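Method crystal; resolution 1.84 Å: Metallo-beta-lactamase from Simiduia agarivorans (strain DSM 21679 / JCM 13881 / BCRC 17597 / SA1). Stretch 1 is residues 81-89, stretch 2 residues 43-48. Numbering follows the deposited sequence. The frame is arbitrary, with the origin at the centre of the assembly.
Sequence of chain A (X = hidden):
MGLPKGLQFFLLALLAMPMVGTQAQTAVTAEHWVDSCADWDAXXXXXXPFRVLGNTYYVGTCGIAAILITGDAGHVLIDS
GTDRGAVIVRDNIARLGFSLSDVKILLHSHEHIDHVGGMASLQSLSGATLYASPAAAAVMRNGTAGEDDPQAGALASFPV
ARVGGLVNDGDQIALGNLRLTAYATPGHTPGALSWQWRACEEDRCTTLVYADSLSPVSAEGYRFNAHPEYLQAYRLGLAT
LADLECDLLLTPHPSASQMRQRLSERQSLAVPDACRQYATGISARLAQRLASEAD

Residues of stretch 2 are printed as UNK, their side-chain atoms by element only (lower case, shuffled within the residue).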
ATOM      1  N   GLY A  81       7.922  -3.196   1.351  1.00  9.75           N
ATOM      2  CA  GLY A  81       8.041  -4.387   2.161  1.00  9.81           C
ATOM      3  C   GLY A  81       9.078  -4.170   3.254  1.00 10.03           C
ATOM      4  O   GLY A  81       9.516  -3.055   3.531  1.00  9.72           O
ATOM      5  N   THR A  82       9.471  -5.276   3.877  1.00 10.27           N
ATOM      6  CA  THR A  82      10.522  -5.218   4.882  1.00 10.78           C
ATOM      7  C   THR A  82      11.867  -4.954   4.210  1.00 11.25           C
ATOM      8  O   THR A  82      11.981  -4.875   2.983  1.00  9.65           O
ATOM      9  CB  THR A  82      10.567  -6.514   5.691  1.00 10.49           C
ATOM     10  OG1 THR A  82      10.961  -7.596   4.839  1.00 10.79           O
ATOM     11  CG2 THR A  82       9.202  -6.820   6.289  1.00 10.60           C
ATOM     12  N   ASP A  83      12.911  -4.815   5.033  1.00 12.95           N
ATOM     13  CA  ASP A  83      14.258  -4.708   4.485  1.00 15.15           C
ATOM     14  C   ASP A  83      14.637  -5.965   3.716  1.00 16.39           C
ATOM     15  O   ASP A  83      15.444  -5.906   2.781  1.00 16.86           O
ATOM     16  CB  ASP A  83      15.266  -4.440   5.602  1.00 16.55           C
ATOM     17  CG  ASP A  83      16.484  -3.676   5.119  1.00 17.97           C
ATOM     18  OD1 ASP A  83      16.353  -2.893   4.153  1.00 18.16           O
ATOM     19  OD2 ASP A  83      17.573  -3.858   5.704  1.00 19.30           O
ATOM     20  N   ARG A  84      14.058  -7.107   4.089  1.00 16.88           N
ATOM     21  CA  ARG A  84      14.280  -8.342   3.348  1.00 17.74           C
ATOM     22  C   ARG A  84      13.359  -8.435   2.137  1.00 16.87           C
ATOM     23  O   ARG A  84      13.755  -8.963   1.093  1.00 17.07           O
ATOM     24  CB  ARG A  84      14.079  -9.544   4.273  1.00 19.62           C
ATOM     25  CG  ARG A  84      14.632 -10.849   3.731  1.00 21.59           C
ATOM     26  CD  ARG A  84      15.964 -10.645   3.026  1.00 22.95           C
ATOM     27  NE  ARG A  84      16.281 -11.735   2.104  1.00 24.67           N
ATOM     28  CZ  ARG A  84      15.606 -12.011   0.991  1.00 25.40           C
ATOM     29  NH1 ARG A  84      15.982 -13.029   0.231  1.00 26.53           N
ATOM     30  NH2 ARG A  84      14.567 -11.270   0.627  1.00 24.43           N
ATOM     31  N   GLY A  85      12.129  -7.931   2.260  1.00 15.18           N
ATOM     32  CA  GLY A  85      11.220  -7.901   1.128  1.00 13.87           C
ATOM     33  C   GLY A  85      11.623  -6.925   0.043  1.00 12.71           C
ATOM     34  O   GLY A  85      11.238  -7.111  -1.117  1.00 12.13           O
ATOM     35  N   ALA A  86      12.389  -5.888   0.393  1.00 12.08           N
ATOM     36  CA  ALA A  86      12.874  -4.953  -0.616  1.00 12.61           C
ATOM     37  C   ALA A  86      13.833  -5.628  -1.586  1.00 12.33           C
ATOM     38  O   ALA A  86      13.954  -5.201  -2.740  1.00 12.23           O
ATOM     39  CB  ALA A  86      13.549  -3.757   0.055  1.00 13.28           C
ATOM     40  N   VAL A  87      14.525  -6.679  -1.138  1.00 12.37           N
ATOM     41  CA  VAL A  87      15.376  -7.446  -2.041  1.00 12.49           C
ATOM     42  C   VAL A  87      14.531  -8.143  -3.100  1.00 12.44           C
ATOM     43  O   VAL A  87      14.912  -8.208  -4.275  1.00 13.04           O
ATOM     44  CB  VAL A  87      16.231  -8.447  -1.242  1.00 12.44           C
ATOM     45  CG1 VAL A  87      17.163  -9.213  -2.169  1.00 12.54           C
ATOM     46  CG2 VAL A  87      17.018  -7.725  -0.159  1.00 12.68           C
ATOM     47  N   ILE A  88      13.369  -8.665  -2.704  1.00 12.48           N
ATOM     48  CA  ILE A  88      12.474  -9.307  -3.661  1.00 12.81           C
ATOM     49  C   ILE A  88      11.866  -8.272  -4.600  1.00 11.77           C
ATOM     50  O   ILE A  88      11.697  -8.525  -5.800  1.00 10.98           O
ATOM     51  CB  ILE A  88      11.393 -10.110  -2.914  1.00 13.76           C
ATOM     52  CG1 ILE A  88      12.037 -11.244  -2.115  1.00 15.08           C
ATOM     53  CG2 ILE A  88      10.360 -10.661  -3.887  1.00 14.17           C
ATOM     54  CD1 ILE A  88      11.336 -11.551  -0.812  1.00 15.70           C
ATOM     55  N   VAL A  89      11.532  -7.091  -4.075  1.00 11.41           N
ATOM     56  CA  VAL A  89      10.991  -6.027  -4.917  1.00 10.79           C
ATOM     57  C   VAL A  89      12.025  -5.585  -5.943  1.00 11.32           C
ATOM     58  O   VAL A  89      11.710  -5.399  -7.125  1.00 11.59           O
ATOM     59  CB  VAL A  89      10.514  -4.849  -4.045  1.00  9.62           C
ATOM     60  CG1 VAL A  89      10.180  -3.642  -4.912  1.00  9.90           C
ATOM     61  CG2 VAL A  89       9.314  -5.263  -3.209  1.00  9.33           C
ATOM     62  N   UNK A  43       5.516 -12.595   4.921  1.00 16.20           N
ATOM     63  CA  UNK A  43       5.811 -11.251   4.430  1.00 15.77           C
ATOM     64  C   UNK A  43       7.042 -11.242   3.532  1.00 14.86           C
ATOM     65  O   UNK A  43       7.084 -10.516   2.532  1.00 15.05           O
ATOM     66  c   UNK A  43       4.664  -9.396   7.666  1.00 19.04           C
ATOM     67  n   UNK A  43       2.590  -9.855   6.955  1.00 19.49           N
ATOM     68  c   UNK A  43       6.006 -10.294   5.606  1.00 16.65           C
ATOM     69  c   UNK A  43       4.754 -10.004   6.373  1.00 18.10           C
ATOM     70  c   UNK A  43       5.162  -8.372   9.770  1.00 19.79           C
ATOM     71  c   UNK A  43       2.850  -8.776   9.201  1.00 19.80           C
ATOM     72  c   UNK A  43       3.473 -10.264   5.983  1.00 18.86           C
ATOM     73  c   UNK A  43       3.297  -9.320   7.998  1.00 19.52           C
ATOM     74  c   UNK A  43       3.796  -8.309  10.072  1.00 19.94           C
ATOM     75  c   UNK A  43       5.608  -8.912   8.578  1.00 19.36           C
ATOM     76  N   UNK A  44       8.054 -12.038   3.872  1.00 14.28           N
ATOM     77  CA  UNK A  44       9.318 -12.042   3.148  1.00 13.66           C
ATOM     78  C   UNK A  44       9.456 -13.222   2.195  1.00 13.65           C
ATOM     79  O   UNK A  44      10.566 -13.499   1.728  1.00 13.48           O
ATOM     80  c   UNK A  44      10.488 -10.800   5.023  1.00 14.21           C
ATOM     81  o   UNK A  44      10.904 -10.913   6.195  1.00 13.98           O
ATOM     82  c   UNK A  44      10.489 -12.028   4.133  1.00 14.20           C
ATOM     83  o   UNK A  44      10.077  -9.720   4.549  1.00 13.83           O
ATOM     84  N   UNK A  45       8.370 -13.923   1.897  1.00 14.08           N
ATOM     85  CA  UNK A  45       8.452 -15.047   0.972  1.00 15.92           C
ATOM     86  C   UNK A  45       8.593 -14.530  -0.455  1.00 16.20           C
ATOM     87  O   UNK A  45       7.792 -13.693  -0.887  1.00 16.22           O
ATOM     88  c   UNK A  45       6.024 -18.017   0.320  1.00 20.61           C
ATOM     89  c   UNK A  45       7.239 -17.125   0.134  1.00 18.96           C
ATOM     90  n   UNK A  45       7.307 -20.049  -0.349  1.00 23.36           N
ATOM     91  c   UNK A  45       7.219 -15.940   1.089  1.00 17.45           C
ATOM     92  c   UNK A  45       6.089 -19.228  -0.597  1.00 22.10           C
ATOM     93  N   UNK A  46       9.588 -14.992  -1.209  1.00 16.40           N
ATOM     94  CA  UNK A  46       9.768 -14.495  -2.579  1.00 16.07           C
ATOM     95  C   UNK A  46       8.591 -14.867  -3.468  1.00 15.96           C
ATOM     96  O   UNK A  46       8.024 -15.956  -3.362  1.00 16.88           O
ATOM     97  c   UNK A  46      10.661 -15.919  -0.811  1.00 17.23           C
ATOM     98  c   UNK A  46      11.061 -15.179  -3.040  1.00 16.99           C
ATOM     99  c   UNK A  46      11.754 -15.592  -1.779  1.00 17.61           C
ATOM    100  N   UNK A  47       8.227 -13.942  -4.352  1.00 15.71           N
ATOM    101  CA  UNK A  47       7.144 -14.152  -5.281  1.00 15.96           C
ATOM    102  C   UNK A  47       7.425 -13.514  -6.626  1.00 15.91           C
ATOM    103  O   UNK A  47       8.249 -12.602  -6.747  1.00 15.21           O
ATOM    104  N   UNK A  48       6.745 -13.985  -7.666  1.00 16.78           N
ATOM    105  CA  UNK A  48       6.983 -13.455  -9.009  1.00 17.30           C
ATOM    106  C   UNK A  48       6.228 -12.157  -9.224  1.00 16.78           C
ATOM    107  O   UNK A  48       5.196 -11.912  -8.580  1.00 16.68           O
ATOM    108  c   UNK A  48       6.447 -14.567  -9.920  1.00 18.03           C
ATOM    109  c   UNK A  48       5.758 -15.079  -7.669  1.00 17.39           C
ATOM    110  c   UNK A  48       5.343 -15.176  -9.121  1.00 17.90           C
TER
HETATM  111  O   HOH W   1       8.535  -7.695   3.070  1.00 12.46           O

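Position 43 carries ten side-chain atoms, nine carbons and one nitrogen. One carbon leads to a fused pair of five- and six-membered rings, and the nitrogen lies in the smaller one. This is an indole, so the residue is Trp43. Its CA-to-CB bond points sideways, and the side chain comes no closer than 4.7 Å to the first stretch, so the large ring adds little directly here. The backbone matters more: the carbonyl atom Trp43 O lies 3.2 Å from the oxygen of water 1, which sits beside the turn at Thr82.

Position 44 has four side-chain atoms: a carbon, then a second carbon bearing two oxygens. One of these oxygens lies only 2.3 Å from Thr82 OG1. A short carboxylate fits this pattern, and Asp44 is the residue; the corresponding amide would also place two heavy atoms on the second carbon, but one would be nitrogen. The CA-to-CB bond runs sideways, yet the end of the side chain comes nearer, with chi1 in the m rotamer. The threonine donates from Thr82 OG1 to Asp44 OD1 at 2.3 Å, a very short hydrogen bond. The carboxylate carbon Asp44 CG also packs 3.9 Å from Arg84 CB.

Position 45 shows four carbons in a row ending in nitrogen, an unbranched amine chain: Lys45. The CA-to-CB bond points away from the first stretch, and the first three chi angles are all t, so the chain is extended until its last torsion. That suits a charged side chain with no partner across this contact. The residue meets the helix through its backbone, where Lys45 C lies 4.1 Å from Ile88 CD1.

At position 46 three carbons close a ring onto the backbone nitrogen, and CB of position 46 lies 4.2 Å from Ile88 CG1; the residue is Pro46. The ring offers a compact apolar surface without a polar group to satisfy, and Ile88 CD1 is 3.8 Å from Pro46 CA.

Position 47 has no side-chain atoms and is therefore Gly47. Its bare backbone is buried, with Gly47 N 3.9 Å from Ile88 CG2.

Position 48 again has three carbons closing a ring onto the nitrogen: Pro48. Its CA-to-CB bond points away, and it makes no contact with the first stretch. An ideal CB on Gly47 would lie 3.3 Å from Pro48 CD and be crowded by it, which suits glycine at the preceding position.

The contact has a polar end and an apolar end. At the first, Thr82 OG1 donates to Asp44 while accepting from Gly85 N at 2.9 Å and, weakly, from Arg84 N at 3.2 Å, capping the turn that leads into the helix. Water 1 reinforces this link, accepting from Thr82 N at 2.7 Å and donating to Asp44 OD1 at 2.9 Å. At the other, Ile88 packs against the backbone and proline ring, its CD1 reaching 3.3 Å from Asp44 O. Together the two stretches bury 302 Å².

Stretch 2 43-48: WDKPGP
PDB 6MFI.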